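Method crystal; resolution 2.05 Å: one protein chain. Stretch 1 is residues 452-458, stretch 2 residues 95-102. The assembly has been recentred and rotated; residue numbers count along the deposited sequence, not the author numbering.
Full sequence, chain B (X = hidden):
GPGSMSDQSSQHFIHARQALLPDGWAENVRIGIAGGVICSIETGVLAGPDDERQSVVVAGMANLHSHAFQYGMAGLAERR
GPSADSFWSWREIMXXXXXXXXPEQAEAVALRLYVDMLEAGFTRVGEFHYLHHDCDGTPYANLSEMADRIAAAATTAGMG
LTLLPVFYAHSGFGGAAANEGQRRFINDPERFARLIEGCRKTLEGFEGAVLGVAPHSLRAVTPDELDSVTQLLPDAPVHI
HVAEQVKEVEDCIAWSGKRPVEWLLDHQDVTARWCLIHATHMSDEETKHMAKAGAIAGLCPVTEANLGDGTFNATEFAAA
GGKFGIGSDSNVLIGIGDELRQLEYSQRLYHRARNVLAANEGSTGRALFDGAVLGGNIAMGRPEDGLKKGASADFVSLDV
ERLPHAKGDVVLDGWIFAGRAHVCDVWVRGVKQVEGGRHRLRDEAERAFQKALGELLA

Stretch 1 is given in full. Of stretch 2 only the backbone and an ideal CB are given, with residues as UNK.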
ATOM      1  N   ALA B 452     -11.446 -15.995  19.494  1.00 27.03           N
ATOM      2  CA  ALA B 452     -10.566 -15.233  20.394  1.00 27.18           C
ATOM      3  C   ALA B 452     -10.820 -13.707  20.335  1.00 28.65           C
ATOM      4  O   ALA B 452     -10.886 -13.031  21.361  1.00 30.56           O
ATOM      5  CB  ALA B 452      -9.092 -15.551  20.133  1.00 24.82           C
ATOM      6  N   LEU B 453     -11.015 -13.176  19.139  1.00 29.28           N
ATOM      7  CA  LEU B 453     -11.299 -11.753  18.963  1.00 30.10           C
ATOM      8  C   LEU B 453     -12.590 -11.346  19.694  1.00 32.39           C
ATOM      9  O   LEU B 453     -12.616 -10.342  20.433  1.00 31.52           O
ATOM     10  CB  LEU B 453     -11.365 -11.428  17.452  1.00 30.49           C
ATOM     11  CG  LEU B 453     -11.041  -9.987  17.036  1.00 31.46           C
ATOM     12  CD1 LEU B 453      -9.787  -9.472  17.745  1.00 30.66           C
ATOM     13  CD2 LEU B 453     -10.880  -9.883  15.516  1.00 30.18           C
ATOM     14  N   GLY B 454     -13.651 -12.124  19.483  1.00 33.22           N
ATOM     15  CA  GLY B 454     -14.904 -11.913  20.162  1.00 35.49           C
ATOM     16  C   GLY B 454     -14.724 -11.852  21.663  1.00 36.82           C
ATOM     17  O   GLY B 454     -15.288 -10.978  22.312  1.00 38.47           O
ATOM     18  N   GLU B 455     -13.932 -12.772  22.217  1.00 36.56           N
ATOM     19  CA  GLU B 455     -13.677 -12.784  23.653  1.00 37.82           C
ATOM     20  C   GLU B 455     -12.954 -11.501  24.082  1.00 39.14           C
ATOM     21  O   GLU B 455     -13.316 -10.870  25.071  1.00 42.89           O
ATOM     22  CB  GLU B 455     -12.878 -14.020  24.064  1.00 36.47           C
ATOM     23  CG  GLU B 455     -13.656 -15.332  23.945  1.00 37.10           C
ATOM     24  CD  GLU B 455     -12.768 -16.561  23.846  1.00 36.23           C
ATOM     25  OE1 GLU B 455     -11.524 -16.427  23.852  1.00 36.32           O
ATOM     26  OE2 GLU B 455     -13.310 -17.676  23.755  1.00 36.76           O
ATOM     27  N   LEU B 456     -11.947 -11.109  23.319  1.00 39.12           N
ATOM     28  CA  LEU B 456     -11.119  -9.951  23.673  1.00 38.18           C
ATOM     29  C   LEU B 456     -11.852  -8.610  23.562  1.00 40.24           C
ATOM     30  O   LEU B 456     -11.594  -7.701  24.359  1.00 39.65           O
ATOM     31  CB  LEU B 456      -9.872  -9.937  22.814  1.00 35.89           C
ATOM     32  CG  LEU B 456      -8.848 -11.031  23.136  1.00 34.35           C
ATOM     33  CD1 LEU B 456      -7.931 -11.281  21.961  1.00 31.53           C
ATOM     34  CD2 LEU B 456      -8.039 -10.609  24.340  1.00 35.06           C
ATOM     35  N   LEU B 457     -12.770  -8.507  22.595  1.00 40.86           N
ATOM     36  CA  LEU B 457     -13.509  -7.272  22.323  1.00 43.36           C
ATOM     37  C   LEU B 457     -14.876  -7.177  23.022  1.00 47.45           C
ATOM     38  O   LEU B 457     -15.559  -6.160  22.887  1.00 48.57           O
ATOM     39  CB  LEU B 457     -13.745  -7.121  20.823  1.00 41.85           C
ATOM     40  CG  LEU B 457     -12.473  -6.980  19.995  1.00 40.79           C
ATOM     41  CD1 LEU B 457     -12.816  -7.037  18.526  1.00 41.40           C
ATOM     42  CD2 LEU B 457     -11.702  -5.705  20.310  1.00 40.56           C
ATOM     43  N   ALA B 458     -15.283  -8.218  23.748  1.00 48.53           N
ATOM     44  CA  ALA B 458     -16.621  -8.234  24.336  1.00 52.34           C
ATOM     45  C   ALA B 458     -16.738  -7.257  25.519  1.00 55.30           C
ATOM     46  O   ALA B 458     -15.751  -6.856  26.137  1.00 55.29           O
ATOM     47  CB  ALA B 458     -16.999  -9.646  24.748  1.00 52.64           C
ATOM     48  OXT ALA B 458     -17.840  -6.818  25.877  1.00 61.75           O
ATOM     49  N   UNK B  95      -2.679  -1.870  25.015  1.00 36.54           N
ATOM     50  CA  UNK B  95      -2.718  -2.347  26.399  1.00 37.92           C
ATOM     51  C   UNK B  95      -4.033  -3.109  26.743  1.00 37.77           C
ATOM     52  O   UNK B  95      -3.996  -4.038  27.527  1.00 36.07           O
ATOM     53  CB  UNK B  95      -2.549  -1.156  27.345  1.00 37.92           C
ATOM     54  N   UNK B  96      -5.170  -2.762  26.136  1.00 36.97           N
ATOM     55  CA  UNK B  96      -6.379  -3.578  26.311  1.00 37.10           C
ATOM     56  C   UNK B  96      -6.126  -5.035  25.897  1.00 34.91           C
ATOM     57  O   UNK B  96      -6.431  -5.949  26.665  1.00 34.33           O
ATOM     58  CB  UNK B  96      -7.535  -2.994  25.496  1.00 37.10           C
ATOM     59  N   UNK B  97      -5.537  -5.244  24.710  1.00 31.42           N
ATOM     60  CA  UNK B  97      -5.153  -6.596  24.267  1.00 30.08           C
ATOM     61  C   UNK B  97      -4.046  -7.206  25.149  1.00 29.25           C
ATOM     62  O   UNK B  97      -4.175  -8.340  25.596  1.00 27.17           O
ATOM     63  CB  UNK B  97      -4.684  -6.551  22.811  1.00 30.08           C
ATOM     64  N   UNK B  98      -2.957  -6.461  25.343  1.00 27.21           N
ATOM     65  CA  UNK B  98      -1.778  -6.970  26.053  1.00 27.41           C
ATOM     66  C   UNK B  98      -2.141  -7.428  27.478  1.00 26.86           C
ATOM     67  O   UNK B  98      -1.672  -8.460  27.920  1.00 24.40           O
ATOM     68  CB  UNK B  98      -0.691  -5.894  26.108  1.00 27.41           C
ATOM     69  N   UNK B  99      -3.031  -6.698  28.152  1.00 27.43           N
ATOM     70  CA  UNK B  99      -3.297  -6.955  29.566  1.00 28.54           C
ATOM     71  C   UNK B  99      -4.365  -8.020  29.799  1.00 28.65           C
ATOM     72  O   UNK B  99      -4.472  -8.496  30.913  1.00 29.27           O
ATOM     73  CB  UNK B  99      -3.722  -5.655  30.252  1.00 28.54           C
ATOM     74  N   UNK B 100      -5.121  -8.419  28.770  1.00 27.55           N
ATOM     75  CA  UNK B 100      -6.205  -9.403  28.952  1.00 28.45           C
ATOM     76  C   UNK B 100      -6.024 -10.711  28.184  1.00 27.01           C
ATOM     77  O   UNK B 100      -6.710 -11.692  28.464  1.00 26.70           O
ATOM     78  CB  UNK B 100      -7.533  -8.772  28.529  1.00 28.45           C
ATOM     79  N   UNK B 101      -5.094 -10.756  27.235  1.00 25.67           N
ATOM     80  CA  UNK B 101      -4.979 -11.941  26.401  1.00 25.47           C
ATOM     81  C   UNK B 101      -4.531 -13.177  27.211  1.00 24.51           C
ATOM     82  O   UNK B 101      -3.578 -13.111  27.965  1.00 24.44           O
ATOM     83  CB  UNK B 101      -3.994 -11.673  25.261  1.00 25.47           C
ATOM     84  N   UNK B 102      -5.245 -14.282  27.040  1.00 23.91           N
ATOM     85  CA  UNK B 102      -4.905 -15.546  27.652  1.00 23.57           C
ATOM     86  C   UNK B 102      -3.961 -16.357  26.734  1.00 23.20           C
ATOM     87  O   UNK B 102      -3.815 -16.040  25.545  1.00 21.54           O
ATOM     88  CB  UNK B 102      -6.178 -16.338  27.959  1.00 23.57           C
TER

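The stretch begins in a helix that started earlier in the chain, and the axis of the helix through 95 approaches that of the helix through 452 to 10.8 Å at an angle of 105°. Contact is concentrated around Leu456. At position 95 the ideal CB has nothing of stretch 1 within 5.5 Å; stretch 1 sets no preference, and the residue is Tyr95, which makes no contact with stretch 1.

At position 96 the CA-to-CB bond points sideways and open space surrounds the CB. Farther out lies the last turn of the opposing helix, with the carbonyls of Leu456 and Leu457 and the terminal carboxylate of Ala458. A short residue would fall short; a long one, especially with a basic or donor end, would suit. The residue is Lys96, with all four chi angles t. Its extended chain brings CE to 3.5 Å from Leu456 O, while NZ stops 4.3 Å from Leu457 O, so it packs along the polar end of the helix without hydrogen bonding to it.

At position 97 the CA lies 6.9 Å from Leu456 CA. Its CB points sideways, 5.5 Å from Leu456 CD2, and the ends of Leu453, Leu456 and Leu457 offer an apolar surface beyond it. An aromatic ring is broad and long enough to touch all three, and a long Met could reach part of them. Phe97 does so with chi1 m: CE2 lies 3.9 Å from both Leu453 CD1 and Leu456 CD1, and CZ lies 3.9 Å from Leu457 CD2. Leu453 CD1 meets the ring at its edge.

Position 98 points away, and many residues would be compatible with stretch 1; it is Ala98. Position 99 is out of reach and is Leu99.

Position 100 points toward stretch 1, its ideal CB just 4.6 Å from Leu456 CD2. With the methyl so near, a compact side chain such as Ala, Ser, Thr or Val is a natural choice, and a hydroxyl could also turn back to the backbone. In Thr100, chi1 is p and OG1 donates a hydrogen bond to Lys96 O (2.7 Å), which satisfies the polar atom although it lies 3.6 Å from Leu456 CD2.

At position 101 phi/psi of -66/131 leaves the helical region. The CB points sideways, 4.3 Å from Leu456 CD2, and a flexible apolar chain such as Leu or Met could follow that leucine. Met101, t at chi1 and chi2 and m at chi3, places CE 3.6 Å from Leu456 CD1.

Position 102, extended and sideways, has no close neighbour in stretch 1. Small polar residues suit an N-cap, and Thr102 caps a helix just beyond the stretch.

Stretch 2 (95-102) YKFALTMT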
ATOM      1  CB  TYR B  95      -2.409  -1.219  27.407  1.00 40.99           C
ATOM      2  CG  TYR B  95      -0.923  -0.954  27.512  1.00 43.13           C
ATOM      3  CD1 TYR B  95      -0.110  -1.765  28.300  1.00 43.35           C
ATOM      4  CD2 TYR B  95      -0.313   0.077  26.779  1.00 44.79           C
ATOM      5  CE1 TYR B  95       1.260  -1.546  28.372  1.00 45.36           C
ATOM      6  CE2 TYR B  95       1.052   0.304  26.848  1.00 46.78           C
ATOM      7  CZ  TYR B  95       1.839  -0.514  27.637  1.00 46.75           C
ATOM      8  OH  TYR B  95       3.200  -0.292  27.694  1.00 47.69           O
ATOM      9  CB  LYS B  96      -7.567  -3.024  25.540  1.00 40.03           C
ATOM     10  CG  LYS B  96      -8.788  -3.941  25.573  1.00 43.12           C
ATOM     11  CD  LYS B  96     -10.064  -3.232  25.149  1.00 47.17           C
ATOM     12  CE  LYS B  96     -11.144  -4.233  24.744  1.00 50.09           C
ATOM     13  NZ  LYS B  96     -12.502  -3.619  24.645  1.00 53.16           N
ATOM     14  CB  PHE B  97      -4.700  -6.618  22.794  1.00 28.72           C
ATOM     15  CG  PHE B  97      -5.836  -6.660  21.814  1.00 29.37           C
ATOM     16  CD1 PHE B  97      -6.643  -5.542  21.629  1.00 30.34           C
ATOM     17  CD2 PHE B  97      -6.129  -7.828  21.105  1.00 28.60           C
ATOM     18  CE1 PHE B  97      -7.709  -5.574  20.735  1.00 31.27           C
ATOM     19  CE2 PHE B  97      -7.187  -7.868  20.218  1.00 28.41           C
ATOM     20  CZ  PHE B  97      -7.975  -6.740  20.030  1.00 30.21           C
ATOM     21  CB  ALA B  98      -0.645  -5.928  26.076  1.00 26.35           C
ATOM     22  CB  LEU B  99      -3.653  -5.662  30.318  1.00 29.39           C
ATOM     23  CG  LEU B  99      -2.522  -4.626  30.448  1.00 29.62           C
ATOM     24  CD1 LEU B  99      -3.034  -3.321  31.038  1.00 29.94           C
ATOM     25  CD2 LEU B  99      -1.362  -5.170  31.278  1.00 29.47           C
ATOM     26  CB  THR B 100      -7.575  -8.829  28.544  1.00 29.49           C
ATOM     27  OG1 THR B 100      -7.519  -8.393  27.173  1.00 30.61           O
ATOM     28  CG2 THR B 100      -7.969  -7.688  29.463  1.00 30.32           C
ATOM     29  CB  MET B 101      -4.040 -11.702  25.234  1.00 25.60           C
ATOM     30  CG  MET B 101      -4.228 -12.726  24.116  1.00 26.68           C
ATOM     31  SD  MET B 101      -3.360 -12.355  22.597  1.00 28.00           S
ATOM     32  CE  MET B 101      -4.371 -10.975  22.085  1.00 25.99           C
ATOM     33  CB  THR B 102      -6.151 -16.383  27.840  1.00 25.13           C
ATOM     34  OG1 THR B 102      -6.631 -16.761  26.544  1.00 24.58           O
ATOM     35  CG2 THR B 102      -7.254 -15.598  28.612  1.00 25.20           C
TER
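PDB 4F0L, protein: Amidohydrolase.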